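Local coordinates for protein DNA polymerase III, beta subunit (Eubacterium rectale, PDB 3T0P) that probably tethers DNA polymerases and other proteins to DNA as a ring-shaped, head-to-tail dimeric sliding clamp, conferring processivity, at residues Leu200-Ile203 with Ser204-Ile207; Leu135-Val138 with Ile139-Ile143; Ser171-Gly174 with His175-Ser178; Phe75-Ile78 with Val79-Pro83. All coordinates share one frame; numbering follows the deposited sequence.

Interaction 1. Residues Leu200-Ile203 with Ser204-Ile207; sequences LQEI and SKII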
loop_
_atom_site.group_PDB
_atom_site.type_symbol
_atom_site.label_atom_id
_atom_site.label_comp_id
_atom_site.label_asym_id
_atom_site.label_seq_id
_atom_site.Cartn_x
_atom_site.Cartn_y
_atom_site.Cartn_z
ATOM N N LEU B 200 -13.663 -15.054 10.051
ATOM C CA LEU B 200 -12.414 -15.671 9.627
ATOM C C LEU B 200 -11.477 -14.657 9.023
ATOM O O LEU B 200 -10.293 -14.711 9.338
ATOM C CB LEU B 200 -12.686 -16.829 8.664
ATOM C CG LEU B 200 -13.561 -17.937 9.276
ATOM C CD1 LEU B 200 -13.868 -18.976 8.253
ATOM C CD2 LEU B 200 -12.906 -18.570 10.509
ATOM N N GLN B 201 -11.987 -13.695 8.237
ATOM C CA GLN B 201 -11.140 -12.634 7.666
ATOM C C GLN B 201 -10.578 -11.732 8.768
ATOM O O GLN B 201 -9.384 -11.444 8.764
ATOM C CB GLN B 201 -11.924 -11.778 6.666
ATOM C CG GLN B 201 -12.159 -12.437 5.326
ATOM C CD GLN B 201 -13.215 -11.724 4.502
ATOM O OE1 GLN B 201 -14.079 -10.989 5.015
ATOM N NE2 GLN B 201 -13.209 -11.973 3.198
ATOM N N GLU B 202 -11.417 -11.336 9.741
ATOM C CA GLU B 202 -10.981 -10.458 10.837
ATOM C C GLU B 202 -10.023 -11.172 11.795
ATOM O O GLU B 202 -9.069 -10.556 12.276
ATOM C CB GLU B 202 -12.191 -9.894 11.602
ATOM C CG GLU B 202 -13.085 -8.990 10.753
ATOM C CD GLU B 202 -12.376 -7.930 9.924
ATOM O OE1 GLU B 202 -11.504 -7.225 10.479
ATOM O OE2 GLU B 202 -12.668 -7.827 8.711
ATOM N N ILE B 203 -10.245 -12.469 12.038
ATOM C CA ILE B 203 -9.360 -13.209 12.935
ATOM C C ILE B 203 -7.959 -13.419 12.274
ATOM O O ILE B 203 -6.952 -13.409 12.991
ATOM C CB ILE B 203 -10.024 -14.498 13.486
ATOM C CG1 ILE B 203 -9.369 -14.908 14.793
ATOM C CG2 ILE B 203 -10.076 -15.627 12.504
ATOM C CD1 ILE B 203 -10.295 -15.558 15.742
ATOM N N SER B 204 -7.903 -13.535 10.918
ATOM C CA SER B 204 -6.658 -13.606 10.162
ATOM C C SER B 204 -5.759 -12.386 10.452
ATOM O O SER B 204 -4.546 -12.530 10.549
ATOM C CB SER B 204 -6.938 -13.663 8.664
ATOM O OG SER B 204 -7.161 -15.002 8.274
ATOM N N LYS B 205 -6.368 -11.211 10.608
ATOM C CA LYS B 205 -5.667 -9.943 10.853
ATOM C C LYS B 205 -5.136 -9.806 12.298
ATOM O O LYS B 205 -4.285 -8.961 12.526
ATOM C CB LYS B 205 -6.616 -8.766 10.568
ATOM C CG LYS B 205 -7.048 -8.627 9.113
ATOM C CD LYS B 205 -8.029 -7.477 9.007
ATOM C CE LYS B 205 -8.664 -7.360 7.659
ATOM N NZ LYS B 205 -9.744 -6.335 7.676
ATOM N N ILE B 206 -5.658 -10.569 13.288
ATOM C CA ILE B 206 -5.188 -10.373 14.663
ATOM C C ILE B 206 -4.399 -11.562 15.213
ATOM O O ILE B 206 -3.816 -11.448 16.295
ATOM C CB ILE B 206 -6.325 -9.983 15.622
ATOM C CG1 ILE B 206 -7.486 -11.015 15.667
ATOM C CG2 ILE B 206 -6.806 -8.575 15.303
ATOM C CD1 ILE B 206 -8.491 -10.773 16.811
ATOM N N ILE B 207 -4.368 -12.687 14.481
ATOM C CA ILE B 207 -3.662 -13.896 14.889
ATOM C C ILE B 207 -2.245 -13.814 14.312
ATOM O O ILE B 207 -2.065 -13.737 13.088
ATOM C CB ILE B 207 -4.463 -15.188 14.498
ATOM C CG1 ILE B 207 -5.150 -15.773 15.717
ATOM C CG2 ILE B 207 -3.634 -16.260 13.820
ATOM C CD1 ILE B 207 -6.308 -16.693 15.378
#
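E202 and K205 carry the charged part of this contact, one turn apart near the end of helix 197-206. Their side chains run alongside each other in the same direction. The E202 chain folds back at chi2 (-47°), whereas K205 stays extended beyond CG, and this difference in shape sets the ammonium astride the carboxylate: NZ of K205 is 3.4 Å from both OE1 and OE2 of E202. At that length the salt bridge is a loose one, with weak hydrogen bonds to each oxygen.

The apolar part lies with I203 and I207. CG1 of I203 stands anti to the backbone N (chi1 -156°) and meets CD1 of I207 at 3.6 Å, the two chains passing at a slant. I139 and F226 also touch I203, while L135 and F228 pack on I207, so this side of the helix is turned into the domain. On another side, the Q201 carbonyl O packs against CB of S204 at 3.3 Å.

Among the backbone bonds, S204 N reaches L200 O at 3.1 Å, the usual i to i+4 link. Then the pattern changes. K205 N bonds only weakly to E202 O, and I203 O receives I206 N at 3.1 Å from above its carbonyl plane, with a weak second bond from I207 N.

This mixture of i to i+3 and weak bonds is how the last turn of helix 197-206 winds down before the chain leaves it. The helix pairs with helix 132-140 in the central domain of the beta sliding clamp fold.

Interaction 2. Residues Leu135-Val138 with Ile139-Ile143; sequences LKEV and IRQTI. With EDO (1,2-ethanediol), chain C.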
loop_
_atom_site.group_PDB
_atom_site.type_symbol
_atom_site.label_atom_id
_atom_site.label_comp_id
_atom_site.label_asym_id
_atom_site.label_seq_id
_atom_site.Cartn_x
_atom_site.Cartn_y
_atom_site.Cartn_z
ATOM N N LEU B 135 -4.442 -22.490 12.085
ATOM C CA LEU B 135 -5.708 -21.799 11.898
ATOM C C LEU B 135 -5.571 -20.699 10.860
ATOM O O LEU B 135 -6.449 -20.544 10.013
ATOM C CB LEU B 135 -6.243 -21.228 13.239
ATOM C CG LEU B 135 -7.551 -20.416 13.154
ATOM C CD1 LEU B 135 -8.722 -21.264 12.550
ATOM C CD2 LEU B 135 -7.918 -19.833 14.509
ATOM N N LYS B 136 -4.500 -19.926 10.931
ATOM C CA LYS B 136 -4.277 -18.838 9.988
ATOM C C LYS B 136 -4.082 -19.408 8.593
ATOM O O LYS B 136 -4.688 -18.903 7.648
ATOM C CB LYS B 136 -3.085 -17.972 10.413
ATOM C CG LYS B 136 -2.981 -16.656 9.651
ATOM C CD LYS B 136 -1.936 -15.715 10.281
ATOM C CE LYS B 136 -1.872 -14.379 9.572
ATOM N NZ LYS B 136 -1.198 -13.345 10.408
ATOM N N GLU B 137 -3.327 -20.491 8.479
ATOM C CA GLU B 137 -3.058 -21.125 7.186
ATOM C C GLU B 137 -4.289 -21.760 6.578
ATOM O O GLU B 137 -4.473 -21.633 5.376
ATOM C CB GLU B 137 -1.949 -22.176 7.293
ATOM C CG GLU B 137 -0.548 -21.585 7.223
ATOM C CD GLU B 137 -0.090 -21.122 5.847
ATOM O OE1 GLU B 137 0.291 -21.987 5.022
ATOM O OE2 GLU B 137 -0.094 -19.892 5.605
ATOM N N VAL B 138 -5.125 -22.447 7.367
ATOM C CA VAL B 138 -6.307 -23.085 6.805
ATOM C C VAL B 138 -7.308 -22.015 6.307
ATOM O O VAL B 138 -7.979 -22.263 5.309
ATOM C CB VAL B 138 -6.957 -24.156 7.726
ATOM C CG1 VAL B 138 -7.817 -23.556 8.841
ATOM C CG2 VAL B 138 -7.762 -25.134 6.906
ATOM N N ILE B 139 -7.366 -20.828 6.940
ATOM C CA ILE B 139 -8.253 -19.755 6.482
ATOM C C ILE B 139 -7.673 -19.211 5.155
ATOM O O ILE B 139 -8.412 -19.013 4.191
ATOM C CB ILE B 139 -8.405 -18.626 7.555
ATOM C CG1 ILE B 139 -9.144 -19.118 8.823
ATOM C CG2 ILE B 139 -9.075 -17.373 6.968
ATOM C CD1 ILE B 139 -8.954 -18.120 10.107
ATOM N N ARG B 140 -6.354 -18.979 5.107
ATOM C CA ARG B 140 -5.722 -18.447 3.892
ATOM C C ARG B 140 -5.978 -19.398 2.693
ATOM O O ARG B 140 -6.288 -18.943 1.598
ATOM C CB ARG B 140 -4.219 -18.243 4.108
ATOM C CG ARG B 140 -3.511 -17.490 2.978
ATOM C CD ARG B 140 -2.017 -17.326 3.244
ATOM N NE ARG B 140 -1.321 -18.609 3.338
ATOM C CZ ARG B 140 -0.808 -19.266 2.297
ATOM N NH1 ARG B 140 -0.890 -18.754 1.069
ATOM N NH2 ARG B 140 -0.192 -20.425 2.477
ATOM N N GLN B 141 -5.934 -20.696 2.955
ATOM C CA GLN B 141 -6.083 -21.780 1.992
ATOM C C GLN B 141 -7.515 -22.020 1.524
ATOM O O GLN B 141 -7.702 -22.826 0.597
ATOM C CB GLN B 141 -5.538 -23.076 2.594
ATOM C CG GLN B 141 -4.018 -23.091 2.675
ATOM C CD GLN B 141 -3.505 -24.179 3.577
ATOM O OE1 GLN B 141 -4.241 -24.806 4.356
ATOM N NE2 GLN B 141 -2.219 -24.429 3.495
ATOM N N THR B 142 -8.518 -21.320 2.115
ATOM C CA THR B 142 -9.921 -21.546 1.757
ATOM C C THR B 142 -10.783 -20.286 1.639
ATOM O O THR B 142 -11.803 -20.331 0.949
ATOM C CB THR B 142 -10.616 -22.474 2.809
ATOM O OG1 THR B 142 -10.525 -21.871 4.100
ATOM C CG2 THR B 142 -10.031 -23.859 2.864
ATOM N N ILE B 143 -10.458 -19.217 2.361
ATOM C CA ILE B 143 -11.293 -18.004 2.447
ATOM C C ILE B 143 -11.611 -17.333 1.093
ATOM O O ILE B 143 -12.676 -16.724 0.959
ATOM C CB ILE B 143 -10.720 -16.971 3.460
ATOM C CG1 ILE B 143 -11.833 -16.080 4.066
ATOM C CG2 ILE B 143 -9.560 -16.128 2.880
ATOM C CD1 ILE B 143 -12.848 -16.801 4.869
HETATM C C1 EDO C . -2.907 -14.379 -1.597
HETATM O O1 EDO C . -1.598 -14.165 -2.143
HETATM C C2 EDO C . -3.066 -15.819 -1.107
HETATM O O2 EDO C . -2.031 -16.160 -0.171
#
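OE2 of E137 is held by two nitrogens of one guanidinium, NE of R140 at 2.9 Å and, more weakly, NH2 of R140 at 3.2 Å. NH2 of R140 also bonds the other oxygen, OE1 of E137, at 3.0 Å and lies on its syn side, making a side-on, two-nitrogen salt bridge. The carboxylate and guanidinium planes are 26° apart, and NE comes to OE2 from above the carboxylate plane. Bends at chi2 of E137 (-74°) and chi3 of R140 (62°) turn the two groups, one helical turn apart, onto each other. NH1 of R140 bonds O2 of an ethanediol, probably from the crystallisation liquor.

These residues form the last turns of helix 132-140 in the central domain of the sliding clamp, where L135, V138 and I139 are buried. CD1 of L135 meets CD1 of I139 at 4.0 Å, and V138 packs on V169, R180 and I182 of the neighbouring sheet.

Regular i to i+4 bonds join I139 N to L135 O, R140 N to K136 O and Q141 N to E137 O. Further on, OG1 of T142 lies 2.8 Å from V138 O, with the carboxylate of E158 as a second possible acceptor for its one proton, while I139 O accepts from both T142 N and I143 N.

Interaction 3. Residues Ser171-Gly174 with His175-Ser178; sequences SLDG and HRIS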
loop_
_atom_site.group_PDB
_atom_site.type_symbol
_atom_site.label_atom_id
_atom_site.label_comp_id
_atom_site.label_asym_id
_atom_site.label_seq_id
_atom_site.Cartn_x
_atom_site.Cartn_y
_atom_site.Cartn_z
ATOM N N SER B 171 -15.193 -24.109 1.742
ATOM C CA SER B 171 -15.803 -22.905 1.194
ATOM C C SER B 171 -16.218 -23.183 -0.253
ATOM O O SER B 171 -15.611 -24.026 -0.923
ATOM C CB SER B 171 -14.885 -21.706 1.279
ATOM O OG SER B 171 -13.719 -21.919 0.509
ATOM N N LEU B 172 -17.285 -22.528 -0.712
ATOM C CA LEU B 172 -17.791 -22.663 -2.065
ATOM C C LEU B 172 -18.601 -21.426 -2.438
ATOM O O LEU B 172 -19.160 -20.764 -1.574
ATOM C CB LEU B 172 -18.594 -23.974 -2.278
ATOM C CG LEU B 172 -19.920 -24.183 -1.542
ATOM C CD1 LEU B 172 -21.110 -23.722 -2.386
ATOM C CD2 LEU B 172 -20.130 -25.651 -1.255
ATOM N N ASP B 173 -18.642 -21.099 -3.722
ATOM C CA ASP B 173 -19.367 -19.918 -4.185
ATOM C C ASP B 173 -20.306 -20.248 -5.362
ATOM O O ASP B 173 -20.918 -19.344 -5.922
ATOM C CB ASP B 173 -18.365 -18.817 -4.560
ATOM C CG ASP B 173 -17.386 -19.187 -5.669
ATOM O OD1 ASP B 173 -17.488 -20.321 -6.208
ATOM O OD2 ASP B 173 -16.535 -18.334 -6.020
ATOM N N GLY B 174 -20.408 -21.526 -5.710
ATOM C CA GLY B 174 -21.230 -21.999 -6.825
ATOM C C GLY B 174 -20.452 -22.306 -8.090
ATOM O O GLY B 174 -20.982 -22.962 -8.991
ATOM N N HIS B 175 -19.185 -21.847 -8.164
ATOM C CA HIS B 175 -18.268 -22.036 -9.289
ATOM C C HIS B 175 -17.066 -22.895 -8.930
ATOM O O HIS B 175 -16.365 -23.364 -9.824
ATOM C CB HIS B 175 -17.766 -20.679 -9.776
ATOM C CG HIS B 175 -18.867 -19.804 -10.262
ATOM N ND1 HIS B 175 -19.317 -18.736 -9.510
ATOM C CD2 HIS B 175 -19.615 -19.904 -11.382
ATOM C CE1 HIS B 175 -20.300 -18.199 -10.212
ATOM N NE2 HIS B 175 -20.520 -18.874 -11.343
ATOM N N ARG B 176 -16.790 -23.053 -7.636
ATOM C CA ARG B 176 -15.637 -23.795 -7.130
ATOM C C ARG B 176 -15.824 -24.203 -5.687
ATOM O O ARG B 176 -16.669 -23.638 -4.995
ATOM C CB ARG B 176 -14.371 -22.942 -7.242
ATOM C CG ARG B 176 -14.443 -21.667 -6.425
ATOM C CD ARG B 176 -13.618 -20.633 -7.077
ATOM N NE ARG B 176 -13.902 -19.291 -6.583
ATOM C CZ ARG B 176 -12.960 -18.417 -6.274
ATOM N NH1 ARG B 176 -11.684 -18.762 -6.337
ATOM N NH2 ARG B 176 -13.286 -17.199 -5.864
ATOM N N ILE B 177 -15.004 -25.157 -5.229
ATOM C CA ILE B 177 -15.019 -25.669 -3.869
ATOM C C ILE B 177 -13.573 -25.806 -3.413
ATOM O O ILE B 177 -12.737 -26.363 -4.129
ATOM C CB ILE B 177 -15.824 -27.011 -3.725
ATOM C CG1 ILE B 177 -17.242 -26.934 -4.368
ATOM C CG2 ILE B 177 -15.919 -27.453 -2.239
ATOM C CD1 ILE B 177 -18.057 -28.283 -4.354
ATOM N N SER B 178 -13.277 -25.263 -2.228
ATOM C CA SER B 178 -11.975 -25.382 -1.580
ATOM C C SER B 178 -12.150 -26.184 -0.316
ATOM O O SER B 178 -12.973 -25.821 0.524
ATOM C CB SER B 178 -11.391 -24.018 -1.270
ATOM O OG SER B 178 -11.277 -23.268 -2.459
HETATM O O HOH W 1 -15.826 -16.216 -4.630
#
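D173 and R176 face each other at the turn of the hairpin, both with CG lodged between backbone N and carbonyl carbon (chi1 60° and 61°). That torsion brings the D173 carboxylate back over the turn, where its two oxygens divide the work. OD1 of D173 takes the backbone N of H175 at 3.0 Å, an Asx turn, and a weak bond from R176 N. OD2 of D173 receives NE of R176 at 2.9 Å, a nearly straight salt bridge lying in the guanidinium plane but above that of the carboxylate. A water joins OD2 to NH2 of R176, and NH1 of R176 has its own salt bridge to D327. The arginine runs extended from CG to NE, and its guanidinium is held by two carboxylates, D173 and D327.

The turn links strands 166-172 and 176-184, an antiparallel beta hairpin in the large antiparallel sheet that runs on into the C-terminal domain. S171 and S178 form a hydrogen-bonded pair, S178 N reaching S171 O at 2.9 Å. In the next, non-hydrogen-bonded pair, CB of L172 meets CG1 of I177 at 3.9 Å on the other face of the sheet. OG of S171 bonds T142 O, and S178 OG bonds S145. G174 has a positive phi of 101°, a region glycine enters readily.

Interaction 4. Residues Phe75-Ile78 with Val79-Pro83; sequences FSEI and VRKLP
The backbone of helix 72-81 runs regularly through V79 N to F75 O and R80 N to S76 O (2.9 Å), then loosens at K81 N, which makes weak bonds to both E77 O and I78 O before L82 leaves helical geometry. On the inner side, CG2 of V79 sits over one face of the F75 ring, 4.0 Å from the ring centroid and 27° off its normal, a CH-pi contact. The ring is placed there by its first torsion (180°), which sets CG anti to the backbone N and brings the ring alongside the following turn. CG2 of I78 and CD1 of L82 meet at 4.0 Å, the two side chains lying side by side. I99 packs against F75, I78 and L82, and L11 and L12 of helix 8-18 pack on V79.

E77 and K81 lie side by side, pointing the same way, against the second subunit, but their salt bridge, OE2 of E77 to NZ of K81, is long at 3.7 Å. The stronger partner of E77 OE2 is K276 of the second subunit, a salt bridge across the interface, while K81 O bonds R270 of that subunit and its L273 packs on I78. This is the head-to-tail dimer interface that closes the clamp ring, with helix 72-81 of the N-terminal domain meeting the C-terminal domain of the other chain.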
loop_
_atom_site.group_PDB
_atom_site.type_symbol
_atom_site.label_atom_id
_atom_site.label_comp_id
_atom_site.label_asym_id
_atom_site.label_seq_id
_atom_site.Cartn_x
_atom_site.Cartn_y
_atom_site.Cartn_z
ATOM N N PHE B 75 -10.219 7.204 19.431
ATOM C CA PHE B 75 -9.493 6.595 20.533
ATOM C C PHE B 75 -8.239 5.848 20.046
ATOM O O PHE B 75 -7.186 6.031 20.633
ATOM C CB PHE B 75 -10.410 5.686 21.352
ATOM C CG PHE B 75 -9.759 4.998 22.518
ATOM C CD1 PHE B 75 -9.079 5.729 23.484
ATOM C CD2 PHE B 75 -9.902 3.636 22.703
ATOM C CE1 PHE B 75 -8.503 5.094 24.587
ATOM C CE2 PHE B 75 -9.341 3.003 23.809
ATOM C CZ PHE B 75 -8.619 3.729 24.730
ATOM N N SER B 76 -8.331 5.063 18.968
ATOM C CA SER B 76 -7.162 4.364 18.446
ATOM C C SER B 76 -6.104 5.351 17.923
ATOM O O SER B 76 -4.920 5.163 18.191
ATOM C CB SER B 76 -7.549 3.373 17.348
ATOM O OG SER B 76 -8.322 4.005 16.348
ATOM N N GLU B 77 -6.519 6.399 17.201
ATOM C CA GLU B 77 -5.582 7.388 16.661
ATOM C C GLU B 77 -4.903 8.139 17.814
ATOM O O GLU B 77 -3.704 8.378 17.751
ATOM C CB GLU B 77 -6.286 8.345 15.697
ATOM C CG GLU B 77 -5.363 8.927 14.649
ATOM C CD GLU B 77 -6.017 9.335 13.340
ATOM O OE1 GLU B 77 -6.858 8.557 12.830
ATOM O OE2 GLU B 77 -5.639 10.397 12.791
ATOM N N ILE B 78 -5.639 8.412 18.916
ATOM C CA ILE B 78 -5.060 9.075 20.090
ATOM C C ILE B 78 -3.969 8.173 20.676
ATOM O O ILE B 78 -2.838 8.618 20.795
ATOM C CB ILE B 78 -6.115 9.475 21.155
ATOM C CG1 ILE B 78 -7.002 10.626 20.647
ATOM C CG2 ILE B 78 -5.462 9.844 22.502
ATOM C CD1 ILE B 78 -8.159 11.038 21.564
ATOM N N VAL B 79 -4.301 6.897 20.952
ATOM C CA VAL B 79 -3.432 5.919 21.603
ATOM C C VAL B 79 -2.186 5.682 20.766
ATOM O O VAL B 79 -1.083 5.681 21.306
ATOM C CB VAL B 79 -4.206 4.613 21.938
ATOM C CG1 VAL B 79 -3.262 3.497 22.368
ATOM C CG2 VAL B 79 -5.246 4.872 23.025
ATOM N N ARG B 80 -2.360 5.553 19.441
ATOM C CA ARG B 80 -1.297 5.318 18.459
ATOM C C ARG B 80 -0.309 6.498 18.330
ATOM O O ARG B 80 0.843 6.280 17.940
ATOM C CB ARG B 80 -1.921 5.040 17.085
ATOM C CG ARG B 80 -1.045 4.232 16.144
ATOM C CD ARG B 80 -1.815 3.771 14.928
ATOM N NE ARG B 80 -2.895 2.840 15.272
ATOM C CZ ARG B 80 -4.179 3.077 15.030
ATOM N NH1 ARG B 80 -4.552 4.208 14.436
ATOM N NH2 ARG B 80 -5.096 2.179 15.359
ATOM N N LYS B 81 -0.772 7.735 18.588
ATOM C CA LYS B 81 0.046 8.942 18.490
ATOM C C LYS B 81 0.537 9.493 19.838
ATOM O O LYS B 81 1.364 10.396 19.838
ATOM C CB LYS B 81 -0.703 10.015 17.693
ATOM C CG LYS B 81 -0.838 9.603 16.228
ATOM C CD LYS B 81 -1.285 10.745 15.358
ATOM C CE LYS B 81 -1.266 10.395 13.890
ATOM N NZ LYS B 81 -2.050 11.393 13.121
ATOM N N LEU B 82 0.120 8.904 20.969
ATOM C CA LEU B 82 0.613 9.352 22.264
ATOM C C LEU B 82 2.062 8.924 22.472
ATOM O O LEU B 82 2.502 7.962 21.839
ATOM C CB LEU B 82 -0.252 8.808 23.421
ATOM C CG LEU B 82 -1.560 9.539 23.693
ATOM C CD1 LEU B 82 -2.338 8.851 24.790
ATOM C CD2 LEU B 82 -1.352 11.004 23.994
ATOM N N PRO B 83 2.826 9.632 23.339
ATOM C CA PRO B 83 4.201 9.171 23.643
ATOM C C PRO B 83 4.184 7.772 24.293
ATOM O O PRO B 83 3.139 7.321 24.793
ATOM C CB PRO B 83 4.724 10.228 24.640
ATOM C CG PRO B 83 3.749 11.342 24.637
ATOM C CD PRO B 83 2.450 10.819 24.145
#

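Along the chain the order is interaction 4, then 2, 3 and 1. Interactions 1, 2 and 3 belong to the central domain, while interaction 4 lies in the N-terminal domain. Interactions 1 and 2, with centres 10 Å apart, join directly: NZ of K136 lies 2.8 Å from I207 O, a probable hydrogen bond linking helices 132-140 and 197-206. Interaction 2 also reaches interaction 3, where the chain after helix 132-140 meets the hairpin of the large sheet. Interaction 4 stands apart, with nearest atoms about 11 Å from interaction 1 and about 29 Å from interaction 3. Three contacts thus sit in two paired helices and the hairpin beside them in one domain; the fourth lies where two subunits meet.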